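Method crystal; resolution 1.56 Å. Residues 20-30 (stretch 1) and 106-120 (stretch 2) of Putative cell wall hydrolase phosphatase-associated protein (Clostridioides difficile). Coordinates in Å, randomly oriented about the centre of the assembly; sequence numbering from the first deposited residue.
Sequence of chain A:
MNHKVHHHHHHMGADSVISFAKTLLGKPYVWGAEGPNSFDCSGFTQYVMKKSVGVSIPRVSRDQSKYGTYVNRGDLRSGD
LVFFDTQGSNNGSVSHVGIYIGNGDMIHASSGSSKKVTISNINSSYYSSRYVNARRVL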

# COMPACT_ATOMS: atom_id res chain seq x y z
N PHE A 20 -2.80 13.30 -1.53
CA PHE A 20 -3.11 13.23 -0.08
C PHE A 20 -2.08 12.34 0.62
O PHE A 20 -1.56 12.69 1.67
CB PHE A 20 -4.50 12.65 0.16
CG PHE A 20 -4.82 12.58 1.63
CD1 PHE A 20 -4.91 13.75 2.37
CD2 PHE A 20 -4.86 11.36 2.28
CE1 PHE A 20 -5.14 13.66 3.74
CE2 PHE A 20 -5.08 11.29 3.65
CZ PHE A 20 -5.23 12.44 4.37
N ALA A 21 -1.80 11.16 0.04
CA ALA A 21 -0.83 10.18 0.59
C ALA A 21 0.53 10.85 0.77
O ALA A 21 1.16 10.62 1.82
CB ALA A 21 -0.73 8.97 -0.30
N LYS A 22 0.95 11.69 -0.17
CA LYS A 22 2.29 12.34 -0.10
C LYS A 22 2.36 13.33 1.08
O LYS A 22 3.48 13.50 1.61
CB LYS A 22 2.66 12.98 -1.43
CG LYS A 22 2.99 11.96 -2.51
CD LYS A 22 3.76 12.56 -3.65
CE LYS A 22 3.89 11.59 -4.80
NZ LYS A 22 4.37 12.24 -6.04
N THR A 23 1.24 13.92 1.51
CA THR A 23 1.21 14.86 2.68
C THR A 23 1.60 14.10 3.95
O THR A 23 2.00 14.76 4.93
CB THR A 23 -0.13 15.57 2.94
OG1 THR A 23 -1.16 14.68 3.39
CG2 THR A 23 -0.64 16.38 1.78
N LEU A 24 1.46 12.77 3.96
CA LEU A 24 1.74 11.93 5.15
C LEU A 24 3.16 11.38 5.13
O LEU A 24 3.48 10.56 6.04
CB LEU A 24 0.69 10.82 5.24
CG LEU A 24 -0.77 11.26 5.25
CD1 LEU A 24 -1.68 10.05 5.16
CD2 LEU A 24 -1.11 12.05 6.51
N LEU A 25 3.98 11.68 4.10
CA LEU A 25 5.41 11.25 4.04
C LEU A 25 6.08 11.61 5.36
O LEU A 25 5.87 12.74 5.85
CB LEU A 25 6.15 11.91 2.86
CG LEU A 25 5.91 11.22 1.51
CD1 LEU A 25 6.28 12.13 0.36
CD2 LEU A 25 6.67 9.92 1.42
N GLY A 26 6.83 10.65 5.92
CA GLY A 26 7.65 10.85 7.12
C GLY A 26 6.89 10.52 8.38
O GLY A 26 7.53 10.57 9.47
N LYS A 27 5.57 10.23 8.30
CA LYS A 27 4.75 9.96 9.51
C LYS A 27 5.12 8.58 10.02
O LYS A 27 5.38 7.68 9.22
CB LYS A 27 3.26 10.12 9.23
CG LYS A 27 2.85 11.56 8.89
CD LYS A 27 1.45 11.92 9.28
CE LYS A 27 1.41 12.78 10.51
NZ LYS A 27 1.81 14.17 10.21
N PRO A 28 5.23 8.36 11.34
CA PRO A 28 5.83 7.13 11.86
C PRO A 28 4.98 5.86 11.69
O PRO A 28 3.75 5.95 11.71
CB PRO A 28 6.00 7.43 13.37
CG PRO A 28 4.88 8.40 13.63
CD PRO A 28 4.87 9.30 12.42
N TYR A 29 5.66 4.71 11.56
CA TYR A 29 5.05 3.35 11.58
C TYR A 29 4.79 2.96 13.04
O TYR A 29 5.73 3.00 13.87
CB TYR A 29 5.94 2.29 10.94
CG TYR A 29 5.30 0.92 10.89
CD1 TYR A 29 5.33 0.07 11.98
CD2 TYR A 29 4.65 0.46 9.75
CE1 TYR A 29 4.71 -1.16 11.96
CE2 TYR A 29 4.03 -0.78 9.71
CZ TYR A 29 4.08 -1.61 10.81
OH TYR A 29 3.49 -2.84 10.78
N VAL A 30 3.54 2.60 13.33
CA VAL A 30 3.09 1.99 14.60
C VAL A 30 2.12 0.86 14.25
O VAL A 30 1.06 1.17 13.72
CB VAL A 30 2.47 3.05 15.53
CG1 VAL A 30 1.80 2.41 16.73
CG2 VAL A 30 3.49 4.10 15.97
N MET A 106 5.88 2.90 -5.14
CA MET A 106 4.66 2.90 -4.31
C MET A 106 4.93 3.75 -3.07
O MET A 106 6.10 3.85 -2.63
CB MET A 106 4.27 1.50 -3.84
CG MET A 106 5.37 0.78 -3.05
SD MET A 106 4.79 -0.79 -2.43
CE MET A 106 6.26 -1.44 -1.66
N ILE A 107 3.87 4.33 -2.56
CA ILE A 107 3.92 4.97 -1.22
C ILE A 107 3.35 3.98 -0.20
O ILE A 107 2.32 3.38 -0.46
CB ILE A 107 3.25 6.35 -1.21
CG1 ILE A 107 3.44 7.08 0.15
CG2 ILE A 107 1.77 6.23 -1.54
CD1 ILE A 107 3.22 8.56 0.03
N HIS A 108 3.95 3.91 1.00
CA HIS A 108 3.53 2.90 2.00
C HIS A 108 4.06 3.28 3.37
O HIS A 108 5.03 4.05 3.46
CB HIS A 108 3.96 1.47 1.61
CG HIS A 108 5.42 1.25 1.47
ND1 HIS A 108 6.06 0.12 1.96
CD2 HIS A 108 6.40 2.03 0.97
CE1 HIS A 108 7.34 0.20 1.71
NE2 HIS A 108 7.58 1.35 1.10
N ALA A 109 3.51 2.62 4.36
CA ALA A 109 3.98 2.76 5.75
C ALA A 109 4.98 1.61 5.96
O ALA A 109 4.54 0.45 6.16
CB ALA A 109 2.79 2.66 6.63
N SER A 110 6.27 1.87 5.82
CA SER A 110 7.30 0.80 5.78
C SER A 110 7.66 0.42 7.22
O SER A 110 8.15 1.30 7.95
CB SER A 110 8.51 1.21 5.01
OG SER A 110 9.57 0.34 5.32
N SER A 111 7.55 -0.86 7.57
CA SER A 111 8.12 -1.41 8.82
C SER A 111 9.56 -1.91 8.59
O SER A 111 10.08 -2.61 9.48
CB SER A 111 7.23 -2.48 9.37
OG SER A 111 7.34 -3.65 8.59
N GLY A 112 10.19 -1.56 7.46
CA GLY A 112 11.65 -1.69 7.24
C GLY A 112 12.42 -0.72 8.11
O GLY A 112 11.83 -0.20 9.10
N SER A 113 13.68 -0.44 7.75
CA SER A 113 14.63 0.40 8.54
C SER A 113 14.04 1.80 8.79
O SER A 113 14.33 2.36 9.86
CB SER A 113 15.98 0.49 7.87
OG SER A 113 15.87 0.99 6.55
N SER A 114 13.23 2.35 7.86
CA SER A 114 12.79 3.77 7.90
C SER A 114 11.62 3.98 8.88
O SER A 114 11.48 5.13 9.38
CB SER A 114 12.48 4.30 6.53
OG SER A 114 13.68 4.46 5.80
N LYS A 115 10.82 2.94 9.14
CA LYS A 115 9.71 2.97 10.14
C LYS A 115 8.88 4.24 9.97
O LYS A 115 8.56 4.93 10.97
CB LYS A 115 10.30 2.83 11.55
CG LYS A 115 10.77 1.43 11.89
CD LYS A 115 9.67 0.41 11.70
CE LYS A 115 9.80 -0.82 12.56
NZ LYS A 115 8.53 -1.10 13.26
N LYS A 116 8.54 4.58 8.74
CA LYS A 116 7.76 5.79 8.43
C LYS A 116 7.13 5.62 7.05
O LYS A 116 7.65 4.81 6.27
CB LYS A 116 8.65 7.04 8.47
CG LYS A 116 9.78 7.05 7.45
CD LYS A 116 10.78 8.21 7.56
CE LYS A 116 11.19 8.54 8.98
NZ LYS A 116 12.38 9.42 9.00
N VAL A 117 6.11 6.41 6.76
CA VAL A 117 5.53 6.54 5.39
C VAL A 117 6.66 7.02 4.47
O VAL A 117 7.30 8.10 4.74
CB VAL A 117 4.33 7.49 5.36
CG1 VAL A 117 3.81 7.69 3.95
CG2 VAL A 117 3.22 7.04 6.28
N THR A 118 6.89 6.27 3.40
CA THR A 118 8.05 6.49 2.52
C THR A 118 7.65 5.98 1.14
O THR A 118 6.55 5.41 0.99
CB THR A 118 9.33 5.80 3.02
OG1 THR A 118 10.42 6.29 2.24
CG2 THR A 118 9.30 4.29 2.90
N ILE A 119 8.58 6.15 0.23
CA ILE A 119 8.40 5.69 -1.18
C ILE A 119 9.47 4.63 -1.47
O ILE A 119 10.67 4.89 -1.18
CB ILE A 119 8.44 6.89 -2.13
CG1 ILE A 119 7.16 7.73 -2.01
CG2 ILE A 119 8.67 6.44 -3.57
CD1 ILE A 119 7.27 9.10 -2.60
N SER A 120 9.06 3.51 -2.06
CA SER A 120 9.93 2.37 -2.43
C SER A 120 9.48 1.89 -3.81
O SER A 120 8.35 2.26 -4.22
CB SER A 120 9.86 1.24 -1.45
OG SER A 120 10.04 1.69 -0.12

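Backbone hydrogen bonds set the frame of this contact. Three cross between the stretches: Gly26 N donates to Val117 O (2.8 Å), Val117 N to Lys27 O (2.9 Å), and Tyr29 N to Lys115 O (3.0 Å), all close to linear. Pro28, which has no amide hydrogen to give, sits in a single bridge with Lys116, their CA atoms 4.2 Å apart. Lys27 O serves twice, also receiving a CA-H...O contact from Lys116 CA at 3.1 Å.

Turns flank these bonds in both stretches. A type I turn runs from Lys22 to Leu25, and a type II turn from Leu24 to Lys27 overlaps it, closed by Lys27 N to Leu24 O (3.1 Å). Gly26, with a phi of 92° that favours glycine, lies within the second turn and directs its amide at Val117. In the partner stretch, a hairpin pairs His108 with Thr118 and closes through a type I turn from Gly112 to Lys115.

Apolar packing fills the helical end. Ile107 points toward the first stretch, with CG2 3.9 Å from Ala21 CB and CD1 4.0 Å from Leu25 CD2. Although the CA-to-CB bond of Leu25 points away, its side chain returns, and the same CD2 lies 4.1 Å from Ile119 CG1. Val117 CG1 lies 4.4 Å from Leu25 CD2, so the residue that gives and accepts backbone hydrogen bonds also contributes apolar surface; its CB comes within 3.3 Å of Leu24 O.

An aromatic ring anchors the other end. Tyr29, the residue most covered by the partner stretch, points toward it and takes Ser111 CB over one face, 3.6 Å from the ring centroid, in a CH-pi contact. Ala109 O approaches the ring edge, 3.6 Å from Tyr29 CD2, while the hydroxyl is hydrogen-bonded elsewhere in the structure. The rule is economical: backbone bonds run along the middle of the contact, with Ile107 and Leu25 packing toward one end and Tyr29 toward the other.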